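Local coordinates for protein LbaCas13a H328A (C2c2) (Lachnospiraceae bacterium NK4A179, PDB 5WLH) that binds CRISPR pre-crRNA as its guide and, as a Cas13a enzyme, probably matures this RNA and cleaves target RNA through its HEPN domains, at residues A[179-184]-A[356-362]; A[342-348]-A[363-367]; A[565-569]-A[907-912]. One frame throughout, in Å; residues are numbered along the deposited sequence.

Contact 1 (A[179-184]-A[356-362]); sequences DRIIAK and DKDAERI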
loop_
_atom_site.group_PDB
_atom_site.type_symbol
_atom_site.label_atom_id
_atom_site.label_comp_id
_atom_site.label_asym_id
_atom_site.label_seq_id
_atom_site.Cartn_x
_atom_site.Cartn_y
_atom_site.Cartn_z
ATOM N N ASP A 179 -31.786 -8.890 25.862
ATOM C CA ASP A 179 -31.473 -8.103 24.675
ATOM C C ASP A 179 -29.994 -7.749 24.620
ATOM O O ASP A 179 -29.379 -7.794 23.549
ATOM C CB ASP A 179 -32.326 -6.838 24.643
ATOM C CG ASP A 179 -33.729 -7.101 24.149
ATOM O OD1 ASP A 179 -34.011 -8.255 23.770
ATOM O OD2 ASP A 179 -34.546 -6.154 24.126
ATOM N N ARG A 180 -29.404 -7.397 25.763
ATOM C CA ARG A 180 -27.989 -7.039 25.782
ATOM C C ARG A 180 -27.107 -8.246 25.502
ATOM O O ARG A 180 -26.118 -8.141 24.766
ATOM C CB ARG A 180 -27.631 -6.410 27.129
ATOM C CG ARG A 180 -27.936 -4.926 27.188
ATOM C CD ARG A 180 -28.102 -4.417 28.614
ATOM N NE ARG A 180 -28.686 -3.080 28.597
ATOM C CZ ARG A 180 -27.975 -1.962 28.522
ATOM N NH1 ARG A 180 -26.650 -2.025 28.479
ATOM N NH2 ARG A 180 -28.584 -0.786 28.493
ATOM N N ILE A 181 -27.453 -9.398 26.080
ATOM C CA ILE A 181 -26.650 -10.606 25.914
ATOM C C ILE A 181 -26.667 -11.071 24.466
ATOM O O ILE A 181 -25.644 -11.520 23.927
ATOM C CB ILE A 181 -27.164 -11.708 26.855
ATOM C CG1 ILE A 181 -26.708 -11.440 28.286
ATOM C CG2 ILE A 181 -26.689 -13.065 26.396
ATOM C CD1 ILE A 181 -27.024 -12.560 29.229
ATOM N N ILE A 182 -27.831 -10.996 23.821
ATOM C CA ILE A 182 -27.942 -11.440 22.436
ATOM C C ILE A 182 -27.089 -10.564 21.529
ATOM O O ILE A 182 -26.294 -11.060 20.726
ATOM C CB ILE A 182 -29.419 -11.440 22.000
ATOM C CG1 ILE A 182 -30.161 -12.585 22.685
ATOM C CG2 ILE A 182 -29.527 -11.529 20.491
ATOM C CD1 ILE A 182 -31.652 -12.610 22.379
ATOM N N ALA A 183 -27.229 -9.244 21.654
ATOM C CA ALA A 183 -26.503 -8.347 20.769
ATOM C C ALA A 183 -25.003 -8.397 21.018
ATOM O O ALA A 183 -24.217 -8.200 20.083
ATOM C CB ALA A 183 -27.019 -6.920 20.936
ATOM N N LYS A 184 -24.586 -8.665 22.257
ATOM C CA LYS A 184 -23.171 -8.609 22.601
ATOM C C LYS A 184 -22.466 -9.952 22.446
ATOM O O LYS A 184 -21.299 -9.990 22.043
ATOM C CB LYS A 184 -22.994 -8.105 24.035
ATOM C CG LYS A 184 -21.545 -7.875 24.424
ATOM C CD LYS A 184 -21.420 -7.329 25.834
ATOM C CE LYS A 184 -22.313 -6.118 26.036
ATOM N NZ LYS A 184 -21.753 -5.167 27.039
ATOM N N ASP A 356 -24.628 4.877 25.809
ATOM C CA ASP A 356 -24.853 3.459 26.086
ATOM C C ASP A 356 -24.488 2.689 24.820
ATOM O O ASP A 356 -25.299 2.538 23.906
ATOM C CB ASP A 356 -26.297 3.216 26.517
ATOM C CG ASP A 356 -26.544 1.792 26.979
ATOM O OD1 ASP A 356 -25.599 0.974 26.947
ATOM O OD2 ASP A 356 -27.687 1.489 27.382
ATOM N N LYS A 357 -23.244 2.200 24.773
ATOM C CA LYS A 357 -22.770 1.472 23.600
ATOM C C LYS A 357 -23.590 0.212 23.345
ATOM O O LYS A 357 -23.745 -0.203 22.190
ATOM C CB LYS A 357 -21.290 1.119 23.765
ATOM C CG LYS A 357 -20.352 2.319 23.722
ATOM C CD LYS A 357 -19.178 2.070 22.783
ATOM C CE LYS A 357 -18.029 3.036 23.045
ATOM N NZ LYS A 357 -16.840 2.728 22.199
ATOM N N ASP A 358 -24.120 -0.407 24.404
ATOM C CA ASP A 358 -24.982 -1.570 24.223
ATOM C C ASP A 358 -26.291 -1.187 23.546
ATOM O O ASP A 358 -26.780 -1.910 22.668
ATOM C CB ASP A 358 -25.258 -2.238 25.569
ATOM C CG ASP A 358 -24.088 -3.064 26.064
ATOM O OD1 ASP A 358 -23.043 -3.085 25.377
ATOM O OD2 ASP A 358 -24.219 -3.699 27.135
ATOM N N ALA A 359 -26.874 -0.052 23.938
ATOM C CA ALA A 359 -28.141 0.365 23.352
ATOM C C ALA A 359 -27.969 0.839 21.914
ATOM O O ALA A 359 -28.882 0.676 21.098
ATOM C CB ALA A 359 -28.780 1.464 24.199
ATOM N N GLU A 360 -26.823 1.443 21.586
ATOM C CA GLU A 360 -26.593 1.868 20.211
ATOM C C GLU A 360 -26.343 0.676 19.298
ATOM O O GLU A 360 -26.712 0.715 18.120
ATOM C CB GLU A 360 -25.419 2.847 20.145
ATOM C CG GLU A 360 -25.282 3.582 18.809
ATOM C CD GLU A 360 -26.606 4.134 18.289
ATOM O OE1 GLU A 360 -27.025 3.744 17.178
ATOM O OE2 GLU A 360 -27.229 4.961 18.987
ATOM N N ARG A 361 -25.725 -0.388 19.818
ATOM C CA ARG A 361 -25.540 -1.600 19.025
ATOM C C ARG A 361 -26.872 -2.284 18.745
ATOM O O ARG A 361 -27.081 -2.829 17.655
ATOM C CB ARG A 361 -24.583 -2.553 19.741
ATOM C CG ARG A 361 -24.408 -3.901 19.058
ATOM C CD ARG A 361 -23.044 -4.507 19.368
ATOM N NE ARG A 361 -22.948 -4.960 20.754
ATOM C CZ ARG A 361 -22.271 -4.331 21.712
ATOM N NH1 ARG A 361 -21.612 -3.213 21.444
ATOM N NH2 ARG A 361 -22.253 -4.826 22.941
ATOM N N ILE A 362 -27.779 -2.278 19.723
ATOM C CA ILE A 362 -29.131 -2.781 19.495
ATOM C C ILE A 362 -29.808 -1.983 18.390
ATOM O O ILE A 362 -30.356 -2.543 17.434
ATOM C CB ILE A 362 -29.945 -2.723 20.797
ATOM C CG1 ILE A 362 -29.327 -3.646 21.842
ATOM C CG2 ILE A 362 -31.404 -3.091 20.534
ATOM C CD1 ILE A 362 -29.836 -5.049 21.754
#

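Contact 2 (A[342-348]-A[363-367]); sequences IKLPLEN and RKNTV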
loop_
_atom_site.group_PDB
_atom_site.type_symbol
_atom_site.label_atom_id
_atom_site.label_comp_id
_atom_site.label_asym_id
_atom_site.label_seq_id
_atom_site.Cartn_x
_atom_site.Cartn_y
_atom_site.Cartn_z
ATOM N N ILE A 342 -35.754 4.226 4.744
ATOM C CA ILE A 342 -36.320 3.606 5.934
ATOM C C ILE A 342 -36.596 4.703 6.949
ATOM O O ILE A 342 -36.020 5.792 6.901
ATOM C CB ILE A 342 -35.385 2.553 6.571
ATOM C CG1 ILE A 342 -34.006 3.162 6.852
ATOM C CG2 ILE A 342 -35.264 1.328 5.692
ATOM C CD1 ILE A 342 -33.152 2.273 7.728
ATOM N N LYS A 343 -37.489 4.401 7.881
ATOM C CA LYS A 343 -37.730 5.280 9.017
ATOM C C LYS A 343 -36.727 4.928 10.116
ATOM O O LYS A 343 -36.691 3.792 10.597
ATOM C CB LYS A 343 -39.184 5.167 9.493
ATOM C CG LYS A 343 -39.618 3.779 9.986
ATOM C CD LYS A 343 -39.474 3.653 11.506
ATOM C CE LYS A 343 -39.296 2.203 11.923
ATOM N NZ LYS A 343 -38.552 2.124 13.206
ATOM N N LEU A 344 -35.894 5.875 10.475
ATOM C CA LEU A 344 -34.945 5.553 11.528
ATOM C C LEU A 344 -35.635 5.598 12.894
ATOM O O LEU A 344 -36.444 6.491 13.147
ATOM C CB LEU A 344 -33.781 6.531 11.505
ATOM C CG LEU A 344 -32.884 6.405 10.270
ATOM C CD1 LEU A 344 -31.799 7.444 10.326
ATOM C CD2 LEU A 344 -32.305 5.006 10.204
ATOM N N PRO A 345 -35.353 4.641 13.776
ATOM C CA PRO A 345 -35.809 4.765 15.167
ATOM C C PRO A 345 -35.191 5.992 15.823
ATOM O O PRO A 345 -34.154 6.498 15.396
ATOM C CB PRO A 345 -35.313 3.471 15.828
ATOM C CG PRO A 345 -34.919 2.559 14.689
ATOM C CD PRO A 345 -34.524 3.444 13.564
ATOM N N LEU A 346 -35.845 6.476 16.878
ATOM C CA LEU A 346 -35.312 7.615 17.618
ATOM C C LEU A 346 -34.015 7.239 18.331
ATOM O O LEU A 346 -33.773 6.073 18.656
ATOM C CB LEU A 346 -36.334 8.125 18.638
ATOM C CG LEU A 346 -37.569 8.872 18.122
ATOM C CD1 LEU A 346 -37.193 9.860 17.026
ATOM C CD2 LEU A 346 -38.645 7.903 17.639
ATOM N N GLU A 347 -33.177 8.245 18.571
ATOM C CA GLU A 347 -31.926 8.032 19.285
ATOM C C GLU A 347 -32.196 7.605 20.730
ATOM O O GLU A 347 -33.317 7.685 21.238
ATOM C CB GLU A 347 -31.072 9.298 19.255
ATOM C CG GLU A 347 -30.325 9.506 17.949
ATOM C CD GLU A 347 -30.207 10.972 17.574
ATOM O OE1 GLU A 347 -29.446 11.288 16.634
ATOM O OE2 GLU A 347 -30.878 11.808 18.218
ATOM N N ASN A 348 -31.140 7.148 21.397
ATOM C CA ASN A 348 -31.271 6.577 22.728
ATOM C C ASN A 348 -31.031 7.633 23.806
ATOM O O ASN A 348 -30.641 8.772 23.532
ATOM C CB ASN A 348 -30.292 5.417 22.910
ATOM C CG ASN A 348 -30.069 4.630 21.624
ATOM O OD1 ASN A 348 -29.541 5.160 20.632
ATOM N ND2 ASN A 348 -30.477 3.363 21.632
ATOM N N ARG A 363 -29.768 -0.658 18.507
ATOM C CA ARG A 363 -30.416 0.199 17.524
ATOM C C ARG A 363 -29.792 0.025 16.144
ATOM O O ARG A 363 -30.496 0.049 15.126
ATOM C CB ARG A 363 -30.324 1.653 17.978
ATOM C CG ARG A 363 -30.899 2.652 17.008
ATOM C CD ARG A 363 -31.020 4.015 17.665
ATOM N NE ARG A 363 -31.530 5.022 16.739
ATOM C CZ ARG A 363 -30.758 5.804 15.993
ATOM N NH1 ARG A 363 -29.435 5.697 16.060
ATOM N NH2 ARG A 363 -31.307 6.693 15.182
ATOM N N LYS A 364 -28.470 -0.141 16.084
ATOM C CA LYS A 364 -27.836 -0.360 14.787
ATOM C C LYS A 364 -28.299 -1.671 14.166
ATOM O O LYS A 364 -28.538 -1.743 12.952
ATOM C CB LYS A 364 -26.315 -0.341 14.927
ATOM C CG LYS A 364 -25.602 -0.634 13.612
ATOM C CD LYS A 364 -24.151 -1.040 13.829
ATOM C CE LYS A 364 -23.289 0.176 14.084
ATOM N NZ LYS A 364 -21.837 -0.119 13.911
ATOM N N ASN A 365 -28.444 -2.718 14.985
ATOM C CA ASN A 365 -28.934 -3.991 14.469
ATOM C C ASN A 365 -30.364 -3.857 13.978
ATOM O O ASN A 365 -30.733 -4.438 12.950
ATOM C CB ASN A 365 -28.839 -5.077 15.544
ATOM C CG ASN A 365 -27.424 -5.547 15.767
ATOM O OD1 ASN A 365 -26.522 -5.214 14.991
ATOM N ND2 ASN A 365 -27.216 -6.342 16.821
ATOM N N THR A 366 -31.182 -3.090 14.698
ATOM C CA THR A 366 -32.532 -2.820 14.233
ATOM C C THR A 366 -32.508 -2.068 12.914
ATOM O O THR A 366 -33.307 -2.356 12.013
ATOM C CB THR A 366 -33.298 -2.024 15.288
ATOM O OG1 THR A 366 -33.459 -2.837 16.456
ATOM C CG2 THR A 366 -34.663 -1.586 14.755
ATOM N N VAL A 367 -31.595 -1.103 12.778
ATOM C CA VAL A 367 -31.512 -0.339 11.536
ATOM C C VAL A 367 -31.045 -1.233 10.391
ATOM O O VAL A 367 -31.559 -1.139 9.273
ATOM C CB VAL A 367 -30.597 0.891 11.715
ATOM C CG1 VAL A 367 -30.267 1.540 10.355
ATOM C CG2 VAL A 367 -31.253 1.923 12.626
#

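Contact 3 (A[565-569]-A[907-912]); sequences QYFGG and YIVSRF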
loop_
_atom_site.group_PDB
_atom_site.type_symbol
_atom_site.label_atom_id
_atom_site.label_comp_id
_atom_site.label_asym_id
_atom_site.label_seq_id
_atom_site.Cartn_x
_atom_site.Cartn_y
_atom_site.Cartn_z
ATOM N N GLN A 565 27.205 18.641 -5.926
ATOM C CA GLN A 565 26.740 18.499 -4.545
ATOM C C GLN A 565 26.035 17.162 -4.345
ATOM O O GLN A 565 26.114 16.558 -3.269
ATOM C CB GLN A 565 25.783 19.638 -4.184
ATOM C CG GLN A 565 26.423 21.002 -4.045
ATOM C CD GLN A 565 25.406 22.107 -3.810
ATOM O OE1 GLN A 565 24.378 21.894 -3.184
ATOM N NE2 GLN A 565 25.708 23.305 -4.303
ATOM N N TYR A 566 25.322 16.696 -5.372
ATOM C CA TYR A 566 24.607 15.426 -5.335
ATOM C C TYR A 566 25.508 14.236 -5.596
ATOM O O TYR A 566 25.072 13.090 -5.414
ATOM C CB TYR A 566 23.471 15.469 -6.345
ATOM C CG TYR A 566 22.463 16.488 -5.939
ATOM C CD1 TYR A 566 21.468 16.164 -5.033
ATOM C CD2 TYR A 566 22.538 17.799 -6.400
ATOM C CE1 TYR A 566 20.559 17.096 -4.607
ATOM C CE2 TYR A 566 21.617 18.741 -5.984
ATOM C CZ TYR A 566 20.635 18.384 -5.081
ATOM O OH TYR A 566 19.711 19.305 -4.652
ATOM N N PHE A 567 26.747 14.483 -6.012
ATOM C CA PHE A 567 27.775 13.459 -6.119
ATOM C C PHE A 567 28.832 13.651 -5.035
ATOM O O PHE A 567 30.016 13.383 -5.248
ATOM C CB PHE A 567 28.394 13.469 -7.518
ATOM C CG PHE A 567 27.432 13.063 -8.617
ATOM C CD1 PHE A 567 27.293 11.732 -8.977
ATOM C CD2 PHE A 567 26.678 14.010 -9.283
ATOM C CE1 PHE A 567 26.412 11.355 -9.982
ATOM C CE2 PHE A 567 25.789 13.643 -10.288
ATOM C CZ PHE A 567 25.661 12.311 -10.640
ATOM N N GLY A 568 28.404 14.160 -3.881
ATOM C CA GLY A 568 29.227 14.217 -2.691
ATOM C C GLY A 568 30.070 15.467 -2.546
ATOM O O GLY A 568 30.841 15.557 -1.584
ATOM N N GLY A 569 29.945 16.423 -3.454
ATOM C CA GLY A 569 30.694 17.670 -3.397
ATOM C C GLY A 569 31.768 17.737 -4.472
ATOM O O GLY A 569 32.497 16.766 -4.720
ATOM N N TYR A 907 21.462 3.799 -11.406
ATOM C CA TYR A 907 22.477 4.593 -10.739
ATOM C C TYR A 907 22.032 6.032 -10.553
ATOM O O TYR A 907 21.957 6.526 -9.422
ATOM C CB TYR A 907 23.768 4.531 -11.549
ATOM C CG TYR A 907 24.841 5.462 -11.059
ATOM C CD1 TYR A 907 25.130 5.583 -9.700
ATOM C CD2 TYR A 907 25.603 6.194 -11.968
ATOM C CE1 TYR A 907 26.135 6.441 -9.261
ATOM C CE2 TYR A 907 26.602 7.040 -11.545
ATOM C CZ TYR A 907 26.879 7.155 -10.193
ATOM O OH TYR A 907 27.888 8.003 -9.778
ATOM N N ILE A 908 21.763 6.736 -11.656
ATOM C CA ILE A 908 21.473 8.164 -11.547
ATOM C C ILE A 908 20.179 8.401 -10.773
ATOM O O ILE A 908 20.104 9.308 -9.942
ATOM C CB ILE A 908 21.434 8.813 -12.940
ATOM C CG1 ILE A 908 22.830 8.746 -13.574
ATOM C CG2 ILE A 908 20.946 10.266 -12.859
ATOM C CD1 ILE A 908 23.914 9.481 -12.727
ATOM N N VAL A 909 19.136 7.603 -11.027
ATOM C CA VAL A 909 17.879 7.835 -10.317
ATOM C C VAL A 909 18.071 7.636 -8.816
ATOM O O VAL A 909 17.702 8.502 -8.016
ATOM C CB VAL A 909 16.753 6.949 -10.880
ATOM C CG1 VAL A 909 15.525 6.984 -9.957
ATOM C CG2 VAL A 909 16.353 7.459 -12.246
ATOM N N SER A 910 18.680 6.516 -8.411
ATOM C CA SER A 910 18.831 6.280 -6.973
ATOM C C SER A 910 19.807 7.270 -6.358
ATOM O O SER A 910 19.636 7.679 -5.203
ATOM C CB SER A 910 19.292 4.849 -6.697
ATOM O OG SER A 910 20.612 4.626 -7.164
ATOM N N ARG A 911 20.803 7.696 -7.134
ATOM C CA ARG A 911 21.843 8.561 -6.593
ATOM C C ARG A 911 21.303 9.937 -6.234
ATOM O O ARG A 911 21.861 10.603 -5.359
ATOM C CB ARG A 911 22.992 8.680 -7.603
ATOM C CG ARG A 911 24.243 9.341 -7.043
ATOM C CD ARG A 911 24.890 8.525 -5.948
ATOM N NE ARG A 911 26.124 9.176 -5.506
ATOM C CZ ARG A 911 26.195 10.090 -4.538
ATOM N NH1 ARG A 911 25.108 10.467 -3.868
ATOM N NH2 ARG A 911 27.365 10.625 -4.232
ATOM N N PHE A 912 20.237 10.384 -6.902
ATOM C CA PHE A 912 19.657 11.696 -6.643
ATOM C C PHE A 912 18.558 11.659 -5.589
ATOM O O PHE A 912 17.827 12.639 -5.442
ATOM C CB PHE A 912 19.127 12.298 -7.944
ATOM C CG PHE A 912 20.166 13.091 -8.669
ATOM C CD1 PHE A 912 20.417 14.404 -8.310
ATOM C CD2 PHE A 912 20.949 12.498 -9.643
ATOM C CE1 PHE A 912 21.399 15.124 -8.937
ATOM C CE2 PHE A 912 21.941 13.218 -10.285
ATOM C CZ PHE A 912 22.169 14.532 -9.927
HETATM O O HOH W 1 22.542 12.887 -4.358
#

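Contact 1 (A[179-184]-A[356-362])
A charged helix-helix contact near the protein surface joins helix 175-185 to the first turns of helix 357-388, in the N-terminal part of the chain. The local axes cross at 71° and approach to 9.7 Å, so they meet over a short patch. Two basic residues one turn apart, Arg180 and Lys184, reach the acidic start of the second helix. Arg180 NH2 forms a salt bridge with Asp356 OD2 at 2.7 Å, and Arg180 NH1 a second with Asp358 OD2 at 3.2 Å, its hydrogen bond weak. Lys184 NZ meets the same carboxylate, 2.9 Å from Asp358 OD2, and Arg361 NH2 binds Asp358 OD1 at 3.1 Å within its own helix. This shared anion explains how Lys184 NZ and Arg361 NH2 can lie 4.1 Å apart. Asp356 is also the N-cap, its OD1 accepting weak bonds from the backbone N of Asp358 and Ala359. Beside the charges, Ile362 CD1 packs 3.5 Å from Ala183 CB and 3.3 Å from Asp179 O. Helix 83-96 flanks the site, with Gln85 touching Arg180 and Lys184. The arrangement is a salt-bridge network across a steep helix crossing, anchored on a capped helix N-terminus.

Contact 2 (A[342-348]-A[363-367])
Arg363 extends its aliphatic stem and guanidinium onto the backbone of 345-348, one face of the guanidinium lying over Glu347 CA, with NE 4.0 Å from that CA. Its fixed point is a carbonyl: Pro345 O accepts from Arg363 NH2 at 2.9 Å and from Arg363 NE at 3.3 Å, so two donors of one side chain converge on one acceptor. Arg363 NH1 turns to a salt bridge with Glu360, one turn earlier in the helix. Residues 344-347 are extended, with backbone angles near those of polyproline II, and are part of the loop that leads into helix 357-388; the chain thus folds back along the helix it is about to form. One turn beyond Arg363, Val367 supplies the apolar half. Its CG2 lies 3.7 Å from Pro345 CD, and its CG1 is 4.0 Å from both Leu344 CD2 and Ile342 CD1. Val422, from a separate loop, touches Leu344, Arg363 and Val367, while Ile342 continues along the helix to Leu370, Tyr371 and Gln374.

Contact 3 (A[565-569]-A[907-912])
Aromatic and apolar packing dominates this buried contact between the turn 565-569, which follows helix 559-564, and the C-terminal end of helix 901-911. Phe912, the first residue to leave helical angles, meets two rings. Its centroid is 5.3 Å from that of Tyr566, planes at 32°, and 5.5 Å from that of Phe567, planes at 89°; both pairs are oblique. The closest approaches are Tyr566 CB to Phe912 CE1 at 3.3 Å and Phe567 CE2 to Phe912 CZ at 3.7 Å. The Phe567 ring edge also meets Ile908 and Tyr907: Phe567 CZ to Ile908 CD1 is 3.9 Å, Phe567 CE1 to Tyr907 OH 3.7 Å.

Polar contact is made with backbone. The guanidinium of Arg911 lays one face over the Tyr566-Phe567 peptide; NH1 is 3.0 Å from Tyr566 O, but the angle is too poor for a hydrogen bond. Instead, a water donates to both Tyr566 O (2.7 Å) and Arg911 O (2.6 Å), bridging the two segments. Arg911 NE and Tyr907 OH share Glu631 of helix 621-632, and Tyr566 OH bonds to the carbonyl of Leu1046.

The turn itself relies on glycine: Gly568, at positive phi, is the C-prime residue of a Schellman motif ending helix 559-564, with Gly569 N bonded to Leu564 O and Gly568 N weakly to Gln565 O. The contact therefore joins a Schellman-terminated helix to a second helix end through an aromatic cluster, within what is probably the HEPN1 domain, whose two parts are separated in Cas13a sequence by an inserted helical domain.

Overall arrangement
Contacts 1 and 2 adjoin, with centres about 13 Å apart, and use successive turns of helix 357-388: contact 1 its beginning, contact 2 the next residues. This shared helix holds both helix 175-185 and loop 342-348. Their segments alternate along the chain, and Asn348 of contact 2 touches Ala359 and Glu360 of contact 1. Contact 3 follows both in sequence and lies across the centre of the chain, about 61 Å from either, centre to centre. The separation is consistent with the bilobed plan of Cas13a, the first pair in the crRNA-recognition lobe, the third in the nuclease lobe. All three come within about 9 to 12 Å of bound RNA, by nearest atoms.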